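Local coordinates for putative c-1-tetrahydrofolate synthase, cytoplasmic (Leishmania major, PDB 4A26), which probably catalyses the interconversion of one-carbon forms of tetrahydrofolate, combining methylenetetrahydrofolate dehydrogenase and methenyltetrahydrofolate cyclohydrolase activities in a homodimeric enzyme, at residues 79-82 / 83-87; 135-138 / 139-142. All coordinates share one frame; numbering follows the deposited sequence.

In the fold
Both contacts are local, so neither closes a long loop; along the chain they stand in series, without nesting or crossing. Contact 1 comes first, where the chain leaves strand 68-74 and enters helix 80-91 in the catalytic domain. It sets the opening turns of that helix against strands 39-45 and 68-74 and helix 111-116. The chain then runs through strand 98-101 and helix 111-116 to helix 129-136, whose end leads into the turn of contact 2, in the NAD(P)-binding domain. There the helix end packs on helix 178-187 and the turn meets the second subunit. The nearest atoms of the two contacts are about 19 Å apart, so they hold separate parts of the chain.

Contact 1: residues 79-82 / 83-87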
loop_
_atom_site.group_PDB
_atom_site.type_symbol
_atom_site.label_atom_id
_atom_site.label_comp_id
_atom_site.label_asym_id
_atom_site.label_seq_id
_atom_site.Cartn_x
_atom_site.Cartn_y
_atom_site.Cartn_z
ATOM N N SER A 79 2.313 -26.525 -19.537
ATOM C CA SER A 79 3.358 -25.504 -19.599
ATOM C C SER A 79 2.930 -24.195 -18.959
ATOM O O SER A 79 1.746 -23.866 -18.936
ATOM C CB SER A 79 3.720 -25.211 -21.054
ATOM O OG SER A 79 4.201 -26.364 -21.710
ATOM N N GLN A 80 3.909 -23.447 -18.456
ATOM C CA GLN A 80 3.702 -22.059 -18.062
ATOM C C GLN A 80 3.215 -21.255 -19.265
ATOM O O GLN A 80 2.243 -20.505 -19.162
ATOM C CB GLN A 80 5.009 -21.457 -17.541
ATOM C CG GLN A 80 4.900 -20.022 -17.034
ATOM C CD GLN A 80 4.226 -19.928 -15.684
ATOM O OE1 GLN A 80 4.512 -20.713 -14.781
ATOM N NE2 GLN A 80 3.332 -18.957 -15.534
ATOM N N GLU A 81 3.900 -21.421 -20.399
ATOM C CA GLU A 81 3.567 -20.694 -21.630
ATOM C C GLU A 81 2.097 -20.904 -21.994
ATOM O O GLU A 81 1.379 -19.942 -22.264
ATOM C CB GLU A 81 4.467 -21.140 -22.798
ATOM C CG GLU A 81 4.940 -20.010 -23.734
ATOM C CD GLU A 81 3.819 -19.374 -24.560
ATOM O OE1 GLU A 81 2.994 -18.627 -23.984
ATOM O OE2 GLU A 81 3.780 -19.597 -25.793
ATOM N N VAL A 82 1.658 -22.160 -21.970
ATOM C CA VAL A 82 0.300 -22.518 -22.379
ATOM C C VAL A 82 -0.751 -21.975 -21.407
ATOM O O VAL A 82 -1.806 -21.516 -21.833
ATOM C CB VAL A 82 0.141 -24.047 -22.533
ATOM C CG1 VAL A 82 -1.301 -24.409 -22.846
ATOM C CG2 VAL A 82 1.065 -24.568 -23.619
ATOM N N LEU A 83 -0.464 -22.027 -20.109
ATOM C CA LEU A 83 -1.324 -21.392 -19.106
ATOM C C LEU A 83 -1.518 -19.918 -19.439
ATOM O O LEU A 83 -2.643 -19.436 -19.532
ATOM C CB LEU A 83 -0.718 -21.521 -17.701
ATOM C CG LEU A 83 -1.409 -20.750 -16.568
ATOM C CD1 LEU A 83 -2.838 -21.254 -16.379
ATOM C CD2 LEU A 83 -0.621 -20.852 -15.274
ATOM N N GLU A 84 -0.407 -19.211 -19.615
ATOM C CA GLU A 84 -0.432 -17.774 -19.891
ATOM C C GLU A 84 -1.174 -17.425 -21.184
ATOM O O GLU A 84 -1.799 -16.371 -21.272
ATOM C CB GLU A 84 0.997 -17.223 -19.945
ATOM C CG GLU A 84 1.694 -17.188 -18.590
ATOM C CD GLU A 84 2.962 -16.361 -18.605
ATOM O OE1 GLU A 84 3.616 -16.274 -19.669
ATOM O OE2 GLU A 84 3.302 -15.791 -17.546
ATOM N N VAL A 85 -1.096 -18.306 -22.180
ATOM C CA VAL A 85 -1.847 -18.137 -23.427
ATOM C C VAL A 85 -3.346 -18.103 -23.141
ATOM O O VAL A 85 -4.061 -17.227 -23.634
ATOM C CB VAL A 85 -1.536 -19.266 -24.443
ATOM C CG1 VAL A 85 -2.638 -19.381 -25.489
ATOM C CG2 VAL A 85 -0.183 -19.031 -25.098
ATOM N N ASN A 86 -3.815 -19.056 -22.338
ATOM C CA ASN A 86 -5.218 -19.091 -21.927
ATOM C C ASN A 86 -5.605 -17.882 -21.087
ATOM O O ASN A 86 -6.732 -17.402 -21.181
ATOM C CB ASN A 86 -5.541 -20.376 -21.165
ATOM C CG ASN A 86 -5.506 -21.598 -22.052
ATOM O OD1 ASN A 86 -6.535 -22.029 -22.575
ATOM N ND2 ASN A 86 -4.319 -22.156 -22.242
ATOM N N VAL A 87 -4.674 -17.392 -20.273
ATOM C CA VAL A 87 -4.903 -16.159 -19.519
ATOM C C VAL A 87 -5.046 -14.985 -20.485
ATOM O O VAL A 87 -5.936 -14.149 -20.321
ATOM C CB VAL A 87 -3.774 -15.873 -18.496
ATOM C CG1 VAL A 87 -4.025 -14.556 -17.775
ATOM C CG2 VAL A 87 -3.655 -17.009 -17.490
#
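V82 and N86, one helical turn apart, share a single acceptor: V82 O receives both the backbone N of N86 (3.2 Å) and the side-chain ND2 of N86 (2.6 Å). The two donors arrive from opposite faces of the carbonyl plane, and ND2 stands 38° out of it, while V82 O lies close to the plane of the N86 amide. Helical bonds from L83 N to S79 O (3.1 Å), E84 N to Q80 O (3.0 Å) and V85 N to E81 O (3.0 Å) establish the first turns of helix 80-91.

The well-packed side carries L83, buried against I43 and V45, L74 and A114, and the buried E84. Q80 bends at chi2 (75°), which brings its amide across the E84 side chain at an angle, NE2 3.8 Å from E84 OE2, with amide and carboxylate planes 88° apart. The firmer polar partner of Q80 is N110, whose N is bound by OE1.

On the solvent side E81 and V85 are exposed and touch at one point, E81 OE1 lying 3.4 Å from the methyl CG2 of V85; S79 precedes the helix without a side-chain cap. E81 OE1 and E84 OE1 stay 5.0 Å apart. The helix N terminus probably favours the negative charge of E81, whereas E84 has a positive neighbour in R113, through a long, weak ion pair.

Contact 2: residues 135-138 / 139-142; sequences LHYK and GREP
Y137 meets the aliphatic part of R140 at its CD2 and CE2 atoms: R140 CD lies 3.5 Å from CD2 and 3.8 Å from CE2 of Y137, and R140 CG lies 3.7 Å from Y137 CD2. The approach is oblique, and the ring and guanidinium planes stand 86° apart, so the packing is by methylenes and the guanidinium does not stack. A bend at chi3 of R140 (73°) swings its charged end out of line with those methylenes; NH2 forms a salt bridge with E116 of the second subunit. The second flat group, the H136 ring, has L135 CD1 3.9 Å above its plane and over its centre, and it also stacks on H136 of the second subunit.

The backbone reverses between these side chains. R140 N donates to Y137 O at 3.1 Å, from 37° out of the carbonyl plane, and closes a turn with K138 and G139 at its two central positions. G139 has positive phi, at which a side chain would collide with the carbonyl oxygen of K138. Past the turn the chain heads back, and P142 comes alongside the helix end: its CG is 3.9 Å from L135 CA and 4.2 Å from L135 CB, an apolar contact. L135 itself packs on A183 and L184 of helix 178-187.

This is a type II beta turn that directly follows helix 129-136 and sends the chain back beside its last turn, at a subunit contact of the homodimer.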
loop_
_atom_site.group_PDB
_atom_site.type_symbol
_atom_site.label_atom_id
_atom_site.label_comp_id
_atom_site.label_asym_id
_atom_site.label_seq_id
_atom_site.Cartn_x
_atom_site.Cartn_y
_atom_site.Cartn_z
ATOM N N LEU A 135 -4.538 0.735 -4.413
ATOM C CA LEU A 135 -5.205 0.537 -3.127
ATOM C C LEU A 135 -4.521 1.341 -2.017
ATOM O O LEU A 135 -5.192 1.883 -1.146
ATOM C CB LEU A 135 -5.246 -0.961 -2.779
ATOM C CG LEU A 135 -5.966 -1.455 -1.514
ATOM C CD1 LEU A 135 -5.070 -1.364 -0.290
ATOM C CD2 LEU A 135 -7.283 -0.717 -1.276
ATOM N N HIS A 136 -3.191 1.420 -2.059
ATOM C CA HIS A 136 -2.419 2.180 -1.066
ATOM C C HIS A 136 -2.203 3.644 -1.463
ATOM O O HIS A 136 -1.828 4.460 -0.628
ATOM C CB HIS A 136 -1.057 1.522 -0.824
ATOM C CG HIS A 136 -1.128 0.255 -0.031
ATOM N ND1 HIS A 136 -1.117 -0.992 -0.618
ATOM C CD2 HIS A 136 -1.212 0.041 1.304
ATOM C CE1 HIS A 136 -1.191 -1.919 0.321
ATOM N NE2 HIS A 136 -1.251 -1.319 1.496
ATOM N N TYR A 137 -2.441 3.965 -2.731
ATOM C CA TYR A 137 -2.185 5.305 -3.268
ATOM C C TYR A 137 -3.224 6.304 -2.747
ATOM O O TYR A 137 -4.365 6.325 -3.214
ATOM C CB TYR A 137 -2.206 5.264 -4.805
ATOM C CG TYR A 137 -1.174 6.135 -5.488
ATOM C CD1 TYR A 137 0.162 5.745 -5.543
ATOM C CD2 TYR A 137 -1.532 7.331 -6.104
ATOM C CE1 TYR A 137 1.115 6.529 -6.180
ATOM C CE2 TYR A 137 -0.583 8.122 -6.747
ATOM C CZ TYR A 137 0.738 7.714 -6.780
ATOM O OH TYR A 137 1.686 8.487 -7.414
ATOM N N LYS A 138 -2.828 7.118 -1.771
ATOM C CA LYS A 138 -3.706 8.149 -1.212
ATOM C C LYS A 138 -4.037 9.170 -2.294
ATOM O O LYS A 138 -3.160 9.903 -2.741
ATOM C CB LYS A 138 -3.035 8.836 -0.014
ATOM C CG LYS A 138 -3.872 9.923 0.687
ATOM C CD LYS A 138 -3.452 11.335 0.285
ATOM C CE LYS A 138 -4.143 12.402 1.135
ATOM N NZ LYS A 138 -3.653 12.444 2.538
ATOM N N GLY A 139 -5.301 9.196 -2.715
ATOM C CA GLY A 139 -5.756 10.083 -3.792
ATOM C C GLY A 139 -6.158 9.363 -5.070
ATOM O O GLY A 139 -6.419 10.000 -6.090
ATOM N N ARG A 140 -6.200 8.034 -5.025
ATOM C CA ARG A 140 -6.650 7.237 -6.164
ATOM C C ARG A 140 -7.438 6.035 -5.680
ATOM O O ARG A 140 -7.229 5.556 -4.565
ATOM C CB ARG A 140 -5.462 6.771 -7.013
ATOM C CG ARG A 140 -4.787 7.886 -7.799
ATOM C CD ARG A 140 -3.745 7.350 -8.776
ATOM N NE ARG A 140 -4.347 6.695 -9.937
ATOM C CZ ARG A 140 -3.704 6.405 -11.071
ATOM N NH1 ARG A 140 -2.416 6.712 -11.227
ATOM N NH2 ARG A 140 -4.355 5.806 -12.064
ATOM N N GLU A 141 -8.348 5.561 -6.526
ATOM C CA GLU A 141 -9.164 4.393 -6.226
ATOM C C GLU A 141 -8.859 3.274 -7.214
ATOM O O GLU A 141 -8.843 3.503 -8.423
ATOM C CB GLU A 141 -10.657 4.745 -6.268
ATOM C CG GLU A 141 -11.230 5.122 -4.907
ATOM C CD GLU A 141 -10.570 6.355 -4.311
ATOM O OE1 GLU A 141 -10.457 7.382 -5.022
ATOM O OE2 GLU A 141 -10.168 6.302 -3.130
ATOM N N PRO A 142 -8.608 2.058 -6.701
ATOM C CA PRO A 142 -8.355 0.931 -7.589
ATOM C C PRO A 142 -9.651 0.394 -8.189
ATOM O O PRO A 142 -10.708 0.536 -7.572
ATOM C CB PRO A 142 -7.738 -0.107 -6.655
ATOM C CG PRO A 142 -8.350 0.180 -5.337
ATOM C CD PRO A 142 -8.564 1.661 -5.283
#